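Local coordinates for protein Agap007691-pb (PDB 5C98) that is of unknown function but adopts the serpin fold, whose members typically inhibit serine proteases, at residues A[279-284]-A[352-357]; A[241-246]-A[346-351]. All blocks are in the same frame, centred on the assembly; numbering follows the deposited sequence.

Contact 1 (A[279-284]-A[352-357]); sequences PKFFVR and RPFMFL
The Phe354 ring points its far edge at the face of Phe281. This is a T-shaped (edge-to-face) pair. The ring centroids are 5.4 Å apart and the planes stand at 76°. The two side chains reach toward each other tip to tip. Phe354 CZ sits over one face of the Phe281 ring, displaced from the centre toward the rim, 3.8 Å from Phe281 CE1. Phe354 CE1 sits beside it, 4.0 Å from Phe281 CZ. In both residues the first torsion (chi1 77° in Phe281, 58° in Phe354) holds CG over its own backbone and turned to the other segment.

Pro279 meets the same Phe354 ring at its edge. Its CG is 4.0 Å from Phe354 CE2, and the two side chains pass one another, pointing opposite ways. Pro279 O lies in the plane of the Phe281 ring, at its edge. Farther along, Phe356 CE2 touches both Phe281 CE2 and Val283 CG2, each at 4.3 Å. These two approaches to the Phe356 ring are oblique and looser than the pair of Phe281 and Phe354.

No hydrogen bond joins the two segments. The contact is apolar, and all five residues that touch are buried. The backbones stay well apart, with the CA atoms of Val283 and Phe356 10.8 Å from each other. Side chains therefore bridge the whole gap. Phe372 from strand 366-372 joins the cluster, meeting the ring of Phe281 and touching Pro279 and Val283. Phe195 packs on Pro279 and Phe354. Strand 270-287 here enters sheet A as its sixth strand. Strand 354-360 belongs to sheet B, with 237-244 and 366-372. Sheet A packed on sheet B, with Phe281, Phe354 and Phe356 between them, is characteristic of the serpin fold.

Contact 2 (A[241-246]-A[346-351]); sequences VLLPYD and FEFHAN
The Phe348 ring carries Leu243 CD2 over one face and Val241 CG1 at its edge, in plane. Leu243 CD2 stands 4.2 Å from the ring centroid of Phe348 and only 10° off the ring normal, a CH-pi contact centred on the ring. Leu243 CB reaches the far end of the same ring, 3.6 Å from Phe348 CZ. Val241 CG1 lies 3.7 Å from Phe348 CZ, and these two side chains cross obliquely. Phe348 CG is anti to the backbone N (chi1 -173°), which turns it toward strand 241-244.

Leu243 also packs against the backbone that follows. Its CD2 is 3.4 Å from His349 O, and its CD1 is 3.8 Å from Ala350 CA. Ala350 is the centre of an inverse gamma turn, closed by a weak bond from Asn351 N to His349 O. His349 NE2 hydrogen-bonds to Asp275.

No hydrogen bond links the segments. Strands 241-244 and 346-349 run at 87° to each other, 9.1 Å apart at closest approach. Lys225 and Val227 of strand 224-230 and Leu276 of strand 270-287 also pack on Phe348. The first strand of sheet C, 346-349, thus crosses sheet B, as in the serpin fold.

In the fold
Contacts 1 and 2 have centres about 12 Å apart, and their segments alternate along the chain. Segment 346-351 runs directly into 352-357, from the gamma turn into the strand of contact 1. Strand 354-360 then pairs antiparallel with strand 237-244, and Met355 O lies 2.9 Å from Leu242 N, a probable hydrogen bond. Arg352 NH2 is 2.7 Å from Pro244 O, also a probable hydrogen bond. Strand 270-287 takes part in both contacts: it carries 279-284 and pairs in parallel with 346-349. Val241 also touches Phe354, which connects the two apolar clusters. Strand 346-349 follows the disordered residues 335-343, in the region where serpins carry the reactive centre loop; an inhibitory role here is unproven.

Contact 1 (A[279-284]-A[352-357])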
loop_
_atom_site.group_PDB
_atom_site.type_symbol
_atom_site.label_atom_id
_atom_site.label_comp_id
_atom_site.label_asym_id
_atom_site.label_seq_id
_atom_site.Cartn_x
_atom_site.Cartn_y
_atom_site.Cartn_z
ATOM N N PRO A 279 -3.876 16.201 11.874
ATOM C CA PRO A 279 -3.510 17.074 10.751
ATOM C C PRO A 279 -4.327 16.754 9.508
ATOM O O PRO A 279 -4.693 15.603 9.257
ATOM C CB PRO A 279 -2.020 16.780 10.532
ATOM C CG PRO A 279 -1.801 15.457 11.137
ATOM C CD PRO A 279 -2.760 15.329 12.273
ATOM N N LYS A 280 -4.636 17.798 8.731
ATOM C CA LYS A 280 -5.204 17.612 7.397
ATOM C C LYS A 280 -4.041 17.182 6.516
ATOM O O LYS A 280 -3.265 18.014 6.055
ATOM C CB LYS A 280 -5.833 18.912 6.906
ATOM C CG LYS A 280 -6.622 18.759 5.639
ATOM C CD LYS A 280 -7.139 20.103 5.146
ATOM C CE LYS A 280 -7.640 19.996 3.717
ATOM N NZ LYS A 280 -9.088 19.670 3.645
ATOM N N PHE A 281 -3.888 15.876 6.288
ATOM C CA PHE A 281 -2.659 15.359 5.721
ATOM C C PHE A 281 -2.954 14.483 4.520
ATOM O O PHE A 281 -4.079 14.019 4.300
ATOM C CB PHE A 281 -1.801 14.547 6.748
ATOM C CG PHE A 281 -2.297 13.146 7.017
ATOM C CD1 PHE A 281 -3.325 12.888 7.913
ATOM C CD2 PHE A 281 -1.721 12.058 6.372
ATOM C CE1 PHE A 281 -3.782 11.617 8.157
ATOM C CE2 PHE A 281 -2.176 10.750 6.624
ATOM C CZ PHE A 281 -3.210 10.531 7.497
ATOM N N PHE A 282 -1.906 14.272 3.744
ATOM C CA PHE A 282 -1.912 13.226 2.743
ATOM C C PHE A 282 -0.551 12.555 2.782
ATOM O O PHE A 282 0.424 13.095 3.320
ATOM C CB PHE A 282 -2.193 13.780 1.354
ATOM C CG PHE A 282 -1.036 14.509 0.766
ATOM C CD1 PHE A 282 -0.777 15.817 1.107
ATOM C CD2 PHE A 282 -0.193 13.860 -0.130
ATOM C CE1 PHE A 282 0.295 16.484 0.554
ATOM C CE2 PHE A 282 0.886 14.506 -0.671
ATOM C CZ PHE A 282 1.130 15.833 -0.328
ATOM N N VAL A 283 -0.513 11.358 2.203
ATOM C CA VAL A 283 0.729 10.648 1.944
ATOM C C VAL A 283 0.630 10.155 0.516
ATOM O O VAL A 283 -0.368 9.539 0.141
ATOM C CB VAL A 283 0.965 9.481 2.926
ATOM C CG1 VAL A 283 2.206 8.672 2.560
ATOM C CG2 VAL A 283 1.133 10.014 4.325
ATOM N N ARG A 284 1.621 10.484 -0.293
ATOM C CA ARG A 284 1.715 9.975 -1.654
ATOM C C ARG A 284 3.160 9.557 -1.835
ATOM O O ARG A 284 4.037 10.416 -1.948
ATOM C CB ARG A 284 1.327 11.039 -2.667
ATOM C CG ARG A 284 1.284 10.477 -4.092
ATOM C CD ARG A 284 1.183 11.534 -5.122
ATOM N NE ARG A 284 -0.160 12.083 -5.220
ATOM C CZ ARG A 284 -0.516 13.306 -4.839
ATOM N NH1 ARG A 284 0.363 14.135 -4.284
ATOM N NH2 ARG A 284 -1.773 13.704 -5.014
ATOM N N ARG A 352 1.758 14.208 17.076
ATOM C CA ARG A 352 3.074 13.607 16.995
ATOM C C ARG A 352 2.969 12.429 16.052
ATOM O O ARG A 352 1.854 12.012 15.706
ATOM C CB ARG A 352 3.584 13.155 18.367
ATOM C CG ARG A 352 2.628 12.446 19.194
ATOM C CD ARG A 352 3.150 12.405 20.651
ATOM N NE ARG A 352 2.377 11.457 21.433
ATOM C CZ ARG A 352 1.179 11.720 21.944
ATOM N NH1 ARG A 352 0.636 12.933 21.808
ATOM N NH2 ARG A 352 0.531 10.810 22.620
ATOM N N PRO A 353 4.088 11.912 15.566
ATOM C CA PRO A 353 4.052 10.891 14.514
ATOM C C PRO A 353 3.181 9.712 14.869
ATOM O O PRO A 353 3.191 9.217 16.004
ATOM C CB PRO A 353 5.518 10.478 14.373
ATOM C CG PRO A 353 6.252 11.764 14.723
ATOM C CD PRO A 353 5.466 12.361 15.847
ATOM N N PHE A 354 2.446 9.230 13.871
ATOM C CA PHE A 354 1.515 8.141 14.082
ATOM C C PHE A 354 1.578 7.174 12.911
ATOM O O PHE A 354 2.058 7.510 11.819
ATOM C CB PHE A 354 0.081 8.663 14.297
ATOM C CG PHE A 354 -0.470 9.502 13.159
ATOM C CD1 PHE A 354 -1.076 8.934 12.067
ATOM C CD2 PHE A 354 -0.393 10.879 13.221
ATOM C CE1 PHE A 354 -1.589 9.757 11.038
ATOM C CE2 PHE A 354 -0.893 11.704 12.214
ATOM C CZ PHE A 354 -1.507 11.140 11.131
ATOM N N MET A 355 1.100 5.967 13.161
ATOM C CA MET A 355 0.943 4.927 12.158
ATOM C C MET A 355 -0.541 4.801 11.817
ATOM O O MET A 355 -1.416 5.020 12.667
ATOM C CB MET A 355 1.467 3.584 12.709
ATOM C CG MET A 355 1.242 2.367 11.827
ATOM S SD MET A 355 2.023 0.949 12.670
ATOM C CE MET A 355 1.651 -0.335 11.478
ATOM N N PHE A 356 -0.827 4.443 10.565
ATOM C CA PHE A 356 -2.197 4.205 10.150
ATOM C C PHE A 356 -2.300 2.890 9.392
ATOM O O PHE A 356 -1.351 2.443 8.746
ATOM C CB PHE A 356 -2.749 5.378 9.310
ATOM C CG PHE A 356 -1.996 5.641 8.052
ATOM C CD1 PHE A 356 -2.250 4.924 6.904
ATOM C CD2 PHE A 356 -1.039 6.644 8.018
ATOM C CE1 PHE A 356 -1.523 5.188 5.726
ATOM C CE2 PHE A 356 -0.335 6.918 6.857
ATOM C CZ PHE A 356 -0.567 6.193 5.723
ATOM N N LEU A 357 -3.465 2.261 9.482
ATOM C CA LEU A 357 -3.774 1.021 8.770
ATOM C C LEU A 357 -5.144 1.179 8.141
ATOM O O LEU A 357 -6.120 1.458 8.847
ATOM C CB LEU A 357 -3.786 -0.199 9.702
ATOM C CG LEU A 357 -2.477 -0.422 10.448
ATOM C CD1 LEU A 357 -2.502 0.313 11.797
ATOM C CD2 LEU A 357 -2.271 -1.869 10.659
#

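Contact 2 (A[241-246]-A[346-351])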
loop_
_atom_site.group_PDB
_atom_site.type_symbol
_atom_site.label_atom_id
_atom_site.label_comp_id
_atom_site.label_asym_id
_atom_site.label_seq_id
_atom_site.Cartn_x
_atom_site.Cartn_y
_atom_site.Cartn_z
ATOM N N VAL A 241 -5.794 4.432 13.521
ATOM C CA VAL A 241 -4.701 5.351 13.795
ATOM C C VAL A 241 -4.114 4.969 15.137
ATOM O O VAL A 241 -4.840 4.891 16.138
ATOM C CB VAL A 241 -5.138 6.817 13.806
ATOM C CG1 VAL A 241 -3.939 7.726 14.017
ATOM C CG2 VAL A 241 -5.843 7.175 12.507
ATOM N N LEU A 242 -2.818 4.723 15.156
ATOM C CA LEU A 242 -2.084 4.343 16.365
ATOM C C LEU A 242 -1.179 5.506 16.739
ATOM O O LEU A 242 -0.234 5.835 16.003
ATOM C CB LEU A 242 -1.260 3.081 16.137
ATOM C CG LEU A 242 -1.968 1.888 15.509
ATOM C CD1 LEU A 242 -1.030 0.677 15.483
ATOM C CD2 LEU A 242 -3.246 1.563 16.224
ATOM N N LEU A 243 -1.453 6.116 17.887
ATOM C CA LEU A 243 -0.725 7.287 18.355
ATOM C C LEU A 243 0.075 6.898 19.586
ATOM O O LEU A 243 -0.513 6.633 20.647
ATOM C CB LEU A 243 -1.731 8.388 18.696
ATOM C CG LEU A 243 -1.169 9.674 19.274
ATOM C CD1 LEU A 243 -0.327 10.428 18.265
ATOM C CD2 LEU A 243 -2.313 10.580 19.764
ATOM N N PRO A 244 1.390 6.840 19.501
ATOM C CA PRO A 244 2.190 6.427 20.656
ATOM C C PRO A 244 1.926 7.296 21.871
ATOM O O PRO A 244 1.721 8.506 21.755
ATOM C CB PRO A 244 3.633 6.586 20.167
ATOM C CG PRO A 244 3.545 6.458 18.671
ATOM C CD PRO A 244 2.223 7.094 18.306
ATOM N N TYR A 245 1.950 6.682 23.046
ATOM C CA TYR A 245 1.898 7.467 24.264
ATOM C C TYR A 245 3.095 8.413 24.306
ATOM O O TYR A 245 4.134 8.162 23.692
ATOM C CB TYR A 245 2.021 6.545 25.480
ATOM C CG TYR A 245 0.846 5.610 25.730
ATOM C CD1 TYR A 245 -0.388 5.837 25.162
ATOM C CD2 TYR A 245 0.974 4.553 26.604
ATOM C CE1 TYR A 245 -1.460 4.994 25.416
ATOM C CE2 TYR A 245 -0.073 3.716 26.870
ATOM C CZ TYR A 245 -1.293 3.947 26.286
ATOM O OH TYR A 245 -2.365 3.103 26.546
ATOM N N ASP A 246 2.962 9.497 25.067
ATOM C CA ASP A 246 4.119 10.333 25.358
ATOM C C ASP A 246 5.251 9.487 25.925
ATOM O O ASP A 246 5.020 8.512 26.645
ATOM C CB ASP A 246 3.748 11.404 26.372
ATOM C CG ASP A 246 2.876 12.475 25.764
ATOM O OD1 ASP A 246 3.374 13.202 24.880
ATOM O OD2 ASP A 246 1.695 12.566 26.135
ATOM N N PHE A 346 -13.029 10.912 25.770
ATOM C CA PHE A 346 -11.724 10.425 25.352
ATOM C C PHE A 346 -11.107 11.569 24.567
ATOM O O PHE A 346 -11.822 12.301 23.884
ATOM C CB PHE A 346 -11.868 9.160 24.490
ATOM C CG PHE A 346 -10.565 8.485 24.160
ATOM C CD1 PHE A 346 -9.730 8.031 25.163
ATOM C CD2 PHE A 346 -10.195 8.267 22.841
ATOM C CE1 PHE A 346 -8.542 7.407 24.867
ATOM C CE2 PHE A 346 -8.999 7.632 22.536
ATOM C CZ PHE A 346 -8.177 7.203 23.554
ATOM N N GLU A 347 -9.803 11.776 24.728
ATOM C CA GLU A 347 -9.064 12.719 23.909
ATOM C C GLU A 347 -8.117 11.939 23.026
ATOM O O GLU A 347 -7.423 11.020 23.491
ATOM C CB GLU A 347 -8.304 13.770 24.738
ATOM C CG GLU A 347 -9.223 14.905 25.224
ATOM C CD GLU A 347 -8.502 16.112 25.832
ATOM O OE1 GLU A 347 -9.189 16.894 26.524
ATOM O OE2 GLU A 347 -7.285 16.302 25.610
ATOM N N PHE A 348 -8.097 12.302 21.751
ATOM C CA PHE A 348 -7.136 11.730 20.804
ATOM C C PHE A 348 -6.619 12.881 19.962
ATOM O O PHE A 348 -7.216 13.245 18.957
ATOM C CB PHE A 348 -7.797 10.657 19.946
ATOM C CG PHE A 348 -6.839 9.896 19.070
ATOM C CD1 PHE A 348 -6.523 10.328 17.796
ATOM C CD2 PHE A 348 -6.303 8.701 19.525
ATOM C CE1 PHE A 348 -5.691 9.582 17.005
ATOM C CE2 PHE A 348 -5.463 7.976 18.744
ATOM C CZ PHE A 348 -5.161 8.404 17.478
ATOM N N HIS A 349 -5.503 13.445 20.378
ATOM C CA HIS A 349 -4.887 14.592 19.719
ATOM C C HIS A 349 -3.610 14.119 19.050
ATOM O O HIS A 349 -2.567 13.979 19.692
ATOM C CB HIS A 349 -4.655 15.707 20.727
ATOM C CG HIS A 349 -5.917 16.333 21.203
ATOM N ND1 HIS A 349 -5.941 17.348 22.134
ATOM C CD2 HIS A 349 -7.212 16.079 20.898
ATOM C CE1 HIS A 349 -7.189 17.709 22.357
ATOM N NE2 HIS A 349 -7.979 16.951 21.621
ATOM N N ALA A 350 -3.708 13.834 17.759
ATOM C CA ALA A 350 -2.604 13.251 17.006
ATOM C C ALA A 350 -1.701 14.388 16.542
ATOM O O ALA A 350 -1.790 14.878 15.415
ATOM C CB ALA A 350 -3.129 12.413 15.849
ATOM N N ASN A 351 -0.817 14.818 17.447
ATOM C CA ASN A 351 0.093 15.942 17.247
ATOM C C ASN A 351 1.535 15.494 17.283
ATOM O O ASN A 351 2.434 16.305 17.518
ATOM C CB ASN A 351 -0.158 17.019 18.298
ATOM C CG ASN A 351 -0.135 16.471 19.705
ATOM O OD1 ASN A 351 0.449 15.413 19.974
ATOM N ND2 ASN A 351 -0.806 17.173 20.617
#